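Local coordinates for acetyltransferase (Elizabethkingia anophelis, PDB 6AO7), which probably transfers an acetyl group from acetyl-CoA to an acceptor substrate, as a member of the GNAT acetyltransferase family, at residues 22-26 and 27-31. Sequence-based numbering, arbitrary orientation.
Sequences TPIPY and DLLLL. With ACO (acetyl coenzyme *a), chain B.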
loop_
_atom_site.group_PDB
_atom_site.type_symbol
_atom_site.label_atom_id
_atom_site.label_comp_id
_atom_site.label_asym_id
_atom_site.label_seq_id
_atom_site.Cartn_x
_atom_site.Cartn_y
_atom_site.Cartn_z
ATOM N N THR A 22 7.649 28.013 23.161
ATOM C CA THR A 22 7.545 26.624 23.596
ATOM C C THR A 22 8.584 25.766 22.874
ATOM O O THR A 22 8.868 25.988 21.691
ATOM C CB THR A 22 6.131 26.088 23.302
ATOM O OG1 THR A 22 5.174 26.745 24.143
ATOM C CG2 THR A 22 6.021 24.563 23.484
ATOM N N PRO A 23 9.169 24.783 23.550
ATOM C CA PRO A 23 10.070 23.864 22.856
ATOM C C PRO A 23 9.359 23.127 21.729
ATOM O O PRO A 23 8.183 22.763 21.820
ATOM C CB PRO A 23 10.528 22.909 23.964
ATOM C CG PRO A 23 10.390 23.721 25.226
ATOM C CD PRO A 23 9.144 24.535 25.000
ATOM N N ILE A 24 10.087 22.929 20.643
ATOM C CA ILE A 24 9.599 22.154 19.507
ATOM C C ILE A 24 9.896 20.686 19.798
ATOM O O ILE A 24 11.051 20.348 20.084
ATOM C CB ILE A 24 10.260 22.626 18.204
ATOM C CG1 ILE A 24 9.913 24.091 17.932
ATOM C CG2 ILE A 24 9.888 21.729 17.024
ATOM C CD1 ILE A 24 8.506 24.308 17.436
ATOM N N PRO A 25 8.899 19.783 19.754
ATOM C CA PRO A 25 9.142 18.361 20.095
ATOM C C PRO A 25 9.830 17.611 18.959
ATOM O O PRO A 25 9.224 16.842 18.199
ATOM C CB PRO A 25 7.726 17.836 20.345
ATOM C CG PRO A 25 6.897 18.614 19.375
ATOM C CD PRO A 25 7.485 20.022 19.407
ATOM N N TYR A 26 11.134 17.858 18.818
ATOM C CA TYR A 26 11.879 17.219 17.740
ATOM C C TYR A 26 11.923 15.709 17.917
ATOM O O TYR A 26 11.902 14.966 16.928
ATOM C CB TYR A 26 13.288 17.798 17.660
ATOM C CG TYR A 26 13.319 19.178 17.054
ATOM C CD1 TYR A 26 13.594 20.299 17.841
ATOM C CD2 TYR A 26 13.060 19.369 15.698
ATOM C CE1 TYR A 26 13.620 21.568 17.286
ATOM C CE2 TYR A 26 13.086 20.624 15.134
ATOM C CZ TYR A 26 13.371 21.724 15.934
ATOM O OH TYR A 26 13.398 22.979 15.370
ATOM N N ASP A 27 12.002 15.239 19.169
ATOM C CA ASP A 27 11.910 13.807 19.441
ATOM C C ASP A 27 10.727 13.189 18.708
ATOM O O ASP A 27 10.861 12.160 18.032
ATOM C CB ASP A 27 11.794 13.555 20.950
ATOM C CG ASP A 27 13.139 13.570 21.654
ATOM O OD1 ASP A 27 14.164 13.828 20.988
ATOM O OD2 ASP A 27 13.171 13.311 22.878
ATOM N N LEU A 28 9.560 13.827 18.799
ATOM C CA LEU A 28 8.386 13.291 18.116
ATOM C C LEU A 28 8.472 13.482 16.602
ATOM O O LEU A 28 8.271 12.527 15.839
ATOM C CB LEU A 28 7.118 13.935 18.671
ATOM C CG LEU A 28 6.729 13.511 20.084
ATOM C CD1 LEU A 28 5.428 14.198 20.500
ATOM C CD2 LEU A 28 6.609 11.990 20.165
ATOM N N LEU A 29 8.752 14.708 16.144
ATOM C CA LEU A 29 8.793 14.971 14.703
ATOM C C LEU A 29 9.780 14.047 13.995
ATOM O O LEU A 29 9.510 13.572 12.883
ATOM C CB LEU A 29 9.146 16.442 14.441
ATOM C CG LEU A 29 8.117 17.434 14.985
ATOM C CD1 LEU A 29 8.731 18.822 15.255
ATOM C CD2 LEU A 29 6.901 17.553 14.046
ATOM N N LEU A 30 10.916 13.756 14.642
ATOM C CA LEU A 30 11.938 12.911 14.042
ATOM C C LEU A 30 11.504 11.456 13.951
ATOM O O LEU A 30 12.105 10.705 13.180
ATOM C CB LEU A 30 13.250 13.018 14.828
ATOM C CG LEU A 30 14.056 14.317 14.639
ATOM C CD1 LEU A 30 15.136 14.489 15.723
ATOM C CD2 LEU A 30 14.691 14.380 13.249
ATOM N N LEU A 31 10.502 11.031 14.730
ATOM C CA LEU A 31 9.984 9.679 14.555
ATOM C C LEU A 31 9.334 9.528 13.191
ATOM O O LEU A 31 9.340 8.431 12.615
ATOM C CB LEU A 31 8.969 9.333 15.642
ATOM C CG LEU A 31 9.422 9.346 17.100
ATOM C CD1 LEU A 31 8.208 9.114 17.981
ATOM C CD2 LEU A 31 10.513 8.300 17.369
HETATM N N1A ACO B . -1.102 -3.705 9.148
HETATM C C2A ACO B . -1.905 -2.640 9.120
HETATM N N3A ACO B . -2.474 -1.991 10.139
HETATM C C4A ACO B . -2.165 -2.566 11.306
HETATM C C5A ACO B . -1.370 -3.687 11.495
HETATM C C6A ACO B . -0.807 -4.268 10.340
HETATM N N6A ACO B . -0.019 -5.346 10.353
HETATM N N7A ACO B . -1.322 -4.034 12.836
HETATM C C8A ACO B . -2.073 -3.128 13.418
HETATM N N9A ACO B . -2.609 -2.207 12.555
HETATM C C1B ACO B . -3.522 -1.108 12.862
HETATM C C2B ACO B . -4.086 -1.066 14.273
HETATM O O2B ACO B . -5.101 -2.037 14.483
HETATM C C3B ACO B . -4.677 0.342 14.252
HETATM O O3B ACO B . -5.912 0.386 13.508
HETATM P P3B ACO B . -7.392 0.239 14.116
HETATM O O7A ACO B . -7.500 -1.221 14.601
HETATM O O8A ACO B . -7.514 1.320 15.215
HETATM O O9A ACO B . -8.358 0.522 13.000
HETATM C C4B ACO B . -3.706 1.126 13.354
HETATM O O4B ACO B . -2.862 0.133 12.721
HETATM C C5B ACO B . -2.904 2.173 14.088
HETATM O O5B ACO B . -3.901 3.007 14.719
HETATM P P1A ACO B . -3.532 4.070 15.944
HETATM O O1A ACO B . -3.359 3.435 17.270
HETATM O O2A ACO B . -4.660 5.091 15.935
HETATM O O3A ACO B . -2.156 4.669 15.409
HETATM P P2A ACO B . -0.935 5.369 16.163
HETATM O O4A ACO B . -1.501 5.883 17.429
HETATM O O5A ACO B . 0.146 4.328 16.387
HETATM O O6A ACO B . -0.359 6.480 15.183
HETATM C CBP ACO B . 1.489 6.719 13.636
HETATM C CCP ACO B . 0.108 6.122 13.878
HETATM C CDP ACO B . 1.370 8.252 13.674
HETATM C CEP ACO B . 1.973 6.278 12.244
HETATM C CAP ACO B . 2.463 6.265 14.754
HETATM O OAP ACO B . 2.512 4.849 14.820
HETATM C C9P ACO B . 3.861 6.861 14.684
HETATM O O9P ACO B . 4.078 7.971 15.157
HETATM N N8P ACO B . 4.785 6.155 14.041
HETATM C C7P ACO B . 6.131 6.661 13.817
HETATM C C6P ACO B . 6.138 7.950 13.002
HETATM C C5P ACO B . 5.504 7.772 11.642
HETATM O O5P ACO B . 5.720 6.771 10.965
HETATM N N4P ACO B . 4.714 8.759 11.228
HETATM C C3P ACO B . 4.067 8.778 9.920
HETATM C C2P ACO B . 5.055 8.997 8.793
HETATM S S1P ACO B . 4.373 9.678 7.235
HETATM C C ACO B . 4.239 11.390 7.690
HETATM O O ACO B . 4.506 11.793 8.788
HETATM C CH3 ACO B . 3.714 12.254 6.583
#
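The first torsions of Ile24 and Leu29 bring a branch of each side by side: in Ile24 (chi1 -62°) CG2 lies opposite the backbone N, and in Leu29 (chi1 -63°) CG lies opposite the carbonyl carbon, from where the second torsion, 156°, carries CD1 back over Pro25 O toward Ile24. In one of two modelled conformers of Ile24, the methyls pack at 3.6 Å, Ile24 CG2 to Leu29 CD1, and Ile24 CG2 also rests over one face of the Tyr26 ring, near its rim. Leu29 CD1 approaches the ring obliquely, 4.4 Å from Tyr26 CD2. A beta-branched residue suits this position, since in this conformer the branch methyl serves ring and leucine together. Tyrosine offers both an apolar ring surface and a hydroxyl that reaches Asp40 in a hydrogen bond.

Pro25 occupies the N-cap position. A proline has no N-H to offer and is well placed where the helical bonding has yet to start; its carbonyl opens the helix. Pro25 O accepts a nearly straight bond from Leu29 N (3.0 Å), lying in the carbonyl plane, and a weak one from Leu28 N. Beside these bonds the proline ring adds apolar contact, its CB 4.3 Å from Leu28 CB. The next bond of the helix runs from Leu30 N to Tyr26 O at 2.8 Å, and Leu30 CD1 folds back to within 4.3 Å of Tyr26 CB.

The Tyr26 ring also meets Lys36 in a cation-pi contact, while leucines at 28 and 29 fill the helix's buried side against strand 56-65. Leu31 O comes within 3.3 Å of C6P on the pantetheine arm of acetyl-CoA. This is a helix N-terminus with proline at the N-cap position, entered through an inverse gamma turn centred on Pro25, packed on the central sheet of the GNAT fold and leading into the acetyl-CoA pocket.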